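Side-chain contacts in RNA-binding protein 12 (Homo sapiens, PDB 2EK1), which probably binds RNA through an RNA recognition motif, the domain crystallised here as a dimer: residues A[34-39]-A[62-67]; A[48-51]-A[55-58]. All blocks are in the same frame, centred on the assembly; numbering follows the deposited sequence.

Contact 1. Residues A[34-39]-A[62-67]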
loop_
_atom_site.group_PDB
_atom_site.type_symbol
_atom_site.label_atom_id
_atom_site.label_comp_id
_atom_site.label_asym_id
_atom_site.label_seq_id
_atom_site.Cartn_x
_atom_site.Cartn_y
_atom_site.Cartn_z
ATOM N N ASP A 34 -16.395 1.713 2.337
ATOM C CA ASP A 34 -17.737 1.127 2.522
ATOM C C ASP A 34 -17.615 -0.368 2.870
ATOM O O ASP A 34 -18.236 -0.812 3.797
ATOM C CB ASP A 34 -18.590 1.261 1.259
ATOM C CG ASP A 34 -19.077 2.694 0.995
ATOM O OD1 ASP A 34 -18.777 3.611 1.814
ATOM O OD2 ASP A 34 -19.742 2.897 -0.073
ATOM N N PHE A 35 -16.809 -1.145 2.149
ATOM C CA PHE A 35 -16.663 -2.574 2.461
ATOM C C PHE A 35 -16.344 -2.777 3.953
ATOM O O PHE A 35 -16.839 -3.719 4.576
ATOM C CB PHE A 35 -15.524 -3.173 1.613
ATOM C CG PHE A 35 -15.329 -4.668 1.795
ATOM C CD1 PHE A 35 -16.107 -5.547 1.113
ATOM C CD2 PHE A 35 -14.303 -5.175 2.609
ATOM C CE1 PHE A 35 -15.885 -6.934 1.231
ATOM C CE2 PHE A 35 -14.068 -6.542 2.726
ATOM C CZ PHE A 35 -14.882 -7.428 2.025
ATOM N N PHE A 36 -15.475 -1.946 4.539
ATOM C CA PHE A 36 -15.175 -2.150 5.925
ATOM C C PHE A 36 -16.074 -1.345 6.860
ATOM O O PHE A 36 -15.704 -1.112 8.007
ATOM C CB PHE A 36 -13.696 -1.845 6.246
ATOM C CG PHE A 36 -12.750 -2.782 5.607
ATOM C CD1 PHE A 36 -12.122 -2.465 4.372
ATOM C CD2 PHE A 36 -12.544 -4.074 6.157
ATOM C CE1 PHE A 36 -11.302 -3.383 3.683
ATOM C CE2 PHE A 36 -11.691 -5.040 5.460
ATOM C CZ PHE A 36 -11.070 -4.693 4.214
ATOM N N TYR A 37 -17.254 -0.976 6.359
ATOM C CA TYR A 37 -18.214 -0.167 7.158
ATOM C C TYR A 37 -18.627 -0.974 8.371
ATOM O O TYR A 37 -18.986 -2.156 8.285
ATOM C CB TYR A 37 -19.454 0.247 6.310
ATOM C CG TYR A 37 -20.492 1.133 7.064
ATOM C CD1 TYR A 37 -21.591 0.551 7.720
ATOM C CD2 TYR A 37 -20.334 2.536 7.154
ATOM C CE1 TYR A 37 -22.527 1.346 8.477
ATOM C CE2 TYR A 37 -21.256 3.338 7.897
ATOM C CZ TYR A 37 -22.353 2.706 8.569
ATOM O OH TYR A 37 -23.215 3.428 9.390
ATOM N N GLY A 38 -18.499 -0.368 9.522
ATOM C CA GLY A 38 -18.898 -1.086 10.694
ATOM C C GLY A 38 -17.667 -1.727 11.267
ATOM O O GLY A 38 -17.741 -2.372 12.347
ATOM N N TYR A 39 -16.521 -1.609 10.598
ATOM C CA TYR A 39 -15.353 -2.232 11.225
ATOM C C TYR A 39 -14.194 -1.355 11.695
ATOM O O TYR A 39 -13.167 -1.872 12.070
ATOM C CB TYR A 39 -14.809 -3.439 10.371
ATOM C CG TYR A 39 -15.623 -4.721 10.441
ATOM C CD1 TYR A 39 -15.219 -5.806 11.230
ATOM C CD2 TYR A 39 -16.845 -4.779 9.822
ATOM C CE1 TYR A 39 -16.047 -6.935 11.419
ATOM C CE2 TYR A 39 -17.706 -5.864 10.004
ATOM C CZ TYR A 39 -17.318 -6.949 10.821
ATOM O OH TYR A 39 -18.294 -7.928 11.082
ATOM N N VAL A 62 -4.644 -2.119 4.204
ATOM C CA VAL A 62 -5.576 -1.295 4.932
ATOM C C VAL A 62 -5.262 -1.550 6.446
ATOM O O VAL A 62 -4.821 -2.659 6.845
ATOM C CB VAL A 62 -6.966 -1.781 4.466
ATOM C CG1 VAL A 62 -7.782 -2.228 5.558
ATOM C CG2 VAL A 62 -7.610 -0.805 3.507
ATOM N N ALA A 63 -5.450 -0.534 7.275
ATOM C CA ALA A 63 -5.093 -0.701 8.698
ATOM C C ALA A 63 -6.235 -0.419 9.658
ATOM O O ALA A 63 -7.129 0.277 9.348
ATOM C CB ALA A 63 -3.900 0.155 9.057
ATOM N N PHE A 64 -6.117 -0.988 10.851
ATOM C CA PHE A 64 -7.108 -0.874 11.887
ATOM C C PHE A 64 -6.319 -0.483 13.137
ATOM O O PHE A 64 -5.092 -0.796 13.280
ATOM C CB PHE A 64 -7.768 -2.261 12.115
ATOM C CG PHE A 64 -8.471 -2.795 10.907
ATOM C CD1 PHE A 64 -9.849 -2.579 10.720
ATOM C CD2 PHE A 64 -7.779 -3.447 9.941
ATOM C CE1 PHE A 64 -10.498 -3.022 9.595
ATOM C CE2 PHE A 64 -8.463 -3.901 8.775
ATOM C CZ PHE A 64 -9.812 -3.687 8.616
ATOM N N GLU A 65 -7.054 0.150 14.027
ATOM C CA GLU A 65 -6.521 0.624 15.281
ATOM C C GLU A 65 -5.945 -0.416 16.182
ATOM O O GLU A 65 -5.003 -0.159 16.864
ATOM C CB GLU A 65 -7.566 1.450 16.056
ATOM C CG GLU A 65 -8.048 2.740 15.308
ATOM C CD GLU A 65 -6.945 3.748 15.009
ATOM O OE1 GLU A 65 -7.249 4.937 14.667
ATOM O OE2 GLU A 65 -5.741 3.378 15.095
ATOM N N SER A 66 -6.497 -1.596 16.182
ATOM C CA SER A 66 -5.968 -2.648 17.047
ATOM C C SER A 66 -5.798 -3.982 16.286
ATOM O O SER A 66 -6.376 -4.171 15.178
ATOM C CB SER A 66 -6.936 -2.870 18.208
ATOM O OG SER A 66 -8.186 -3.291 17.697
ATOM N N ARG A 67 -5.002 -4.907 16.863
ATOM C CA ARG A 67 -4.847 -6.218 16.237
ATOM C C ARG A 67 -6.185 -6.952 16.289
ATOM O O ARG A 67 -6.579 -7.581 15.268
ATOM C CB ARG A 67 -3.794 -7.084 16.947
ATOM C CG ARG A 67 -3.411 -8.335 16.184
ATOM C CD ARG A 67 -2.279 -9.077 16.879
ATOM N NE ARG A 67 -1.628 -10.103 16.049
ATOM C CZ ARG A 67 -0.743 -9.844 15.067
ATOM N NH1 ARG A 67 -0.412 -8.581 14.793
ATOM N NH2 ARG A 67 -0.158 -10.842 14.378
#
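Phe36 and Phe64 meet in a buried aromatic contact of the RNA recognition motif, where the turn leaving helix 29-35 packs on the end of strand 59-64, in the core between helices and sheet. The pair is an offset edge-to-face stack: the rim of Phe64 is directed at the face of Phe36, with ring planes at 77° and centroids 5.6 Å apart. The closest atoms are Phe64 CZ and Phe36 CD2, 3.7 Å apart. Phe36 has left the helix, and its CG lies anti to the carbonyl carbon (chi1 -66°), which carries the ring toward the strand. There Val62 CG1 sits over one face, above the ring's outer part and 4.2 Å from Phe36 CE1, while Phe35 CD2 covers the centre of the opposite face, so the ring is sandwiched. Ile18, Leu77 and Leu89 add further apolar packing around it. An alanine in place of Phe64 would remove the ring that bridges strand and turn, and is likely to leave Phe36 without its edge-on partner and to open a gap beside Ala73 of helix 67-77. The type II turn from Phe36 to Tyr39, closed by Tyr39 N to Phe36 O, brings Tyr39 to the Phe64 ring. Its CB approaches Phe64 CE1, whereas its hydroxyl is hydrogen-bonded to Asp76. The Tyr39 carbonyl O lies near the plane of the Phe64 ring, at its edge, 3.7 Å from CD1.

Contact 2. Residues A[48-51]-A[55-58]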
loop_
_atom_site.group_PDB
_atom_site.type_symbol
_atom_site.label_atom_id
_atom_site.label_comp_id
_atom_site.label_asym_id
_atom_site.label_seq_id
_atom_site.Cartn_x
_atom_site.Cartn_y
_atom_site.Cartn_z
ATOM N N LEU A 48 -3.150 1.287 -2.544
ATOM C CA LEU A 48 -3.526 0.417 -3.594
ATOM C C LEU A 48 -2.264 0.030 -4.315
ATOM O O LEU A 48 -1.416 0.926 -4.630
ATOM C CB LEU A 48 -4.395 1.140 -4.613
ATOM C CG LEU A 48 -5.790 1.674 -4.183
ATOM C CD1 LEU A 48 -6.464 2.304 -5.376
ATOM C CD2 LEU A 48 -6.748 0.553 -3.612
ATOM N N LYS A 49 -2.150 -1.265 -4.649
ATOM C CA LYS A 49 -0.968 -1.696 -5.332
ATOM C C LYS A 49 -1.090 -1.574 -6.865
ATOM O O LYS A 49 -2.157 -1.736 -7.426
ATOM C CB LYS A 49 -0.631 -3.157 -4.928
ATOM C CG LYS A 49 -0.106 -3.240 -3.518
ATOM C CD LYS A 49 0.045 -4.730 -3.015
ATOM C CE LYS A 49 0.872 -4.680 -1.806
ATOM N NZ LYS A 49 0.992 -6.022 -1.251
ATOM N N TYR A 50 0.041 -1.293 -7.513
ATOM C CA TYR A 50 0.016 -1.192 -8.988
ATOM C C TYR A 50 1.246 -1.941 -9.510
ATOM O O TYR A 50 2.313 -1.848 -8.933
ATOM C CB TYR A 50 0.093 0.294 -9.442
ATOM C CG TYR A 50 -1.114 1.117 -9.084
ATOM C CD1 TYR A 50 -1.247 1.659 -7.804
ATOM C CD2 TYR A 50 -2.112 1.354 -10.029
ATOM C CE1 TYR A 50 -2.361 2.446 -7.465
ATOM C CE2 TYR A 50 -3.253 2.118 -9.720
ATOM C CZ TYR A 50 -3.358 2.664 -8.439
ATOM O OH TYR A 50 -4.454 3.456 -8.180
ATOM N N ASN A 51 1.120 -2.665 -10.583
ATOM C CA ASN A 51 2.294 -3.343 -11.126
ATOM C C ASN A 51 3.269 -2.377 -11.775
ATOM O O ASN A 51 3.094 -1.127 -11.787
ATOM C CB ASN A 51 1.892 -4.409 -12.179
ATOM C CG ASN A 51 0.987 -3.849 -13.240
ATOM O OD1 ASN A 51 1.130 -2.693 -13.666
ATOM N ND2 ASN A 51 0.032 -4.644 -13.669
HETATM N N MSE A 55 -0.564 -0.212 -13.717
HETATM C CA MSE A 55 -1.988 -0.623 -13.709
HETATM C C MSE A 55 -2.260 -1.246 -12.325
HETATM O O MSE A 55 -1.450 -1.955 -11.772
HETATM C CB MSE A 55 -2.250 -1.664 -14.812
HETATM C CG MSE A 55 -2.087 -1.056 -16.202
HETATM SE SE MSE A 55 -3.111 0.568 -16.562
HETATM C CE MSE A 55 -5.008 -0.147 -16.645
ATOM N N PRO A 56 -3.449 -1.052 -11.806
ATOM C CA PRO A 56 -3.780 -1.599 -10.478
ATOM C C PRO A 56 -3.807 -3.148 -10.387
ATOM O O PRO A 56 -4.322 -3.798 -11.301
ATOM C CB PRO A 56 -5.133 -0.950 -10.180
ATOM C CG PRO A 56 -5.763 -0.819 -11.571
ATOM C CD PRO A 56 -4.621 -0.496 -12.511
ATOM N N THR A 57 -3.234 -3.754 -9.333
ATOM C CA THR A 57 -3.269 -5.243 -9.270
ATOM C C THR A 57 -4.550 -5.865 -8.621
ATOM O O THR A 57 -4.684 -7.071 -8.648
ATOM C CB THR A 57 -2.136 -5.774 -8.466
ATOM O OG1 THR A 57 -2.255 -5.219 -7.157
ATOM C CG2 THR A 57 -0.732 -5.298 -9.040
ATOM N N GLY A 58 -5.484 -5.053 -8.068
ATOM C CA GLY A 58 -6.635 -5.657 -7.398
ATOM C C GLY A 58 -6.280 -5.896 -5.941
ATOM O O GLY A 58 -7.042 -6.490 -5.207
HETATM O O HOH W 1 -4.734 -2.559 -6.611
#
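Tyr50 and Pro56 form an antiparallel, non-hydrogen-bonded pair in the beta hairpin made by strands 47-50 and 56-57 of the RNA recognition motif, at the surface. Backbone bonds close the pairing on both sides of it: Thr57 N donates to Lys49 O at 3.0 Å, and Asn51 N donates to Met55 O at 2.9 Å, with an N-H...O angle of 151°. Lys49 O also accepts from a water at 2.8 Å; this water in turn accepts from Gly58 N and thus links the strand to the corner where the chain turns away. Two CA-H...O contacts run beside these bonds, from Pro56 to Lys49 O and from Tyr50 to Met55 O.

Apolar contact is made by the Tyr50 ring, which passes obliquely across Pro56, CE2 lying 3.6 Å from Pro56 CB. Thr57 CG2 packs 3.6 Å from Asn51 N.

Across the dimer, the hydroxyl of Tyr50 bonds that of Tyr50 of the second subunit, whose strand also pairs with Leu48 and Lys49 and continues the sheet.

The clearest side-chain polar contact is that of Asn51. The amide runs alongside the selenomethionine Met55, whose CB touches it, and a weak bond from Lys53 N reaches OD1. Asn51 CG stands between the backbone N and the carbonyl carbon (chi1 52°), which turns OD1 back to Met55 N; this bond spans 3.0 Å and is nearly straight at 163°, its donor above the plane of the amide carbonyl.

Overall arrangement
Contact 1 lies in the core and contact 2 at the surface, with centres about 20 Å apart on opposite sides of the chain's centre. They share a sheet through the adjacent strands 59-64 and 47-50, and the 48-51/55-58 hairpin falls within the chain between 34-39 and 62-67. Their chemistry follows their place. Contact 1 joins a helix end to the sheet through aromatic and aliphatic side chains, with no hydrogen bond across it; contact 2 joins residues close in sequence largely through backbone bonds, an asparagine and a water. Contact 2 also reaches the second subunit, which touches neither segment of contact 1.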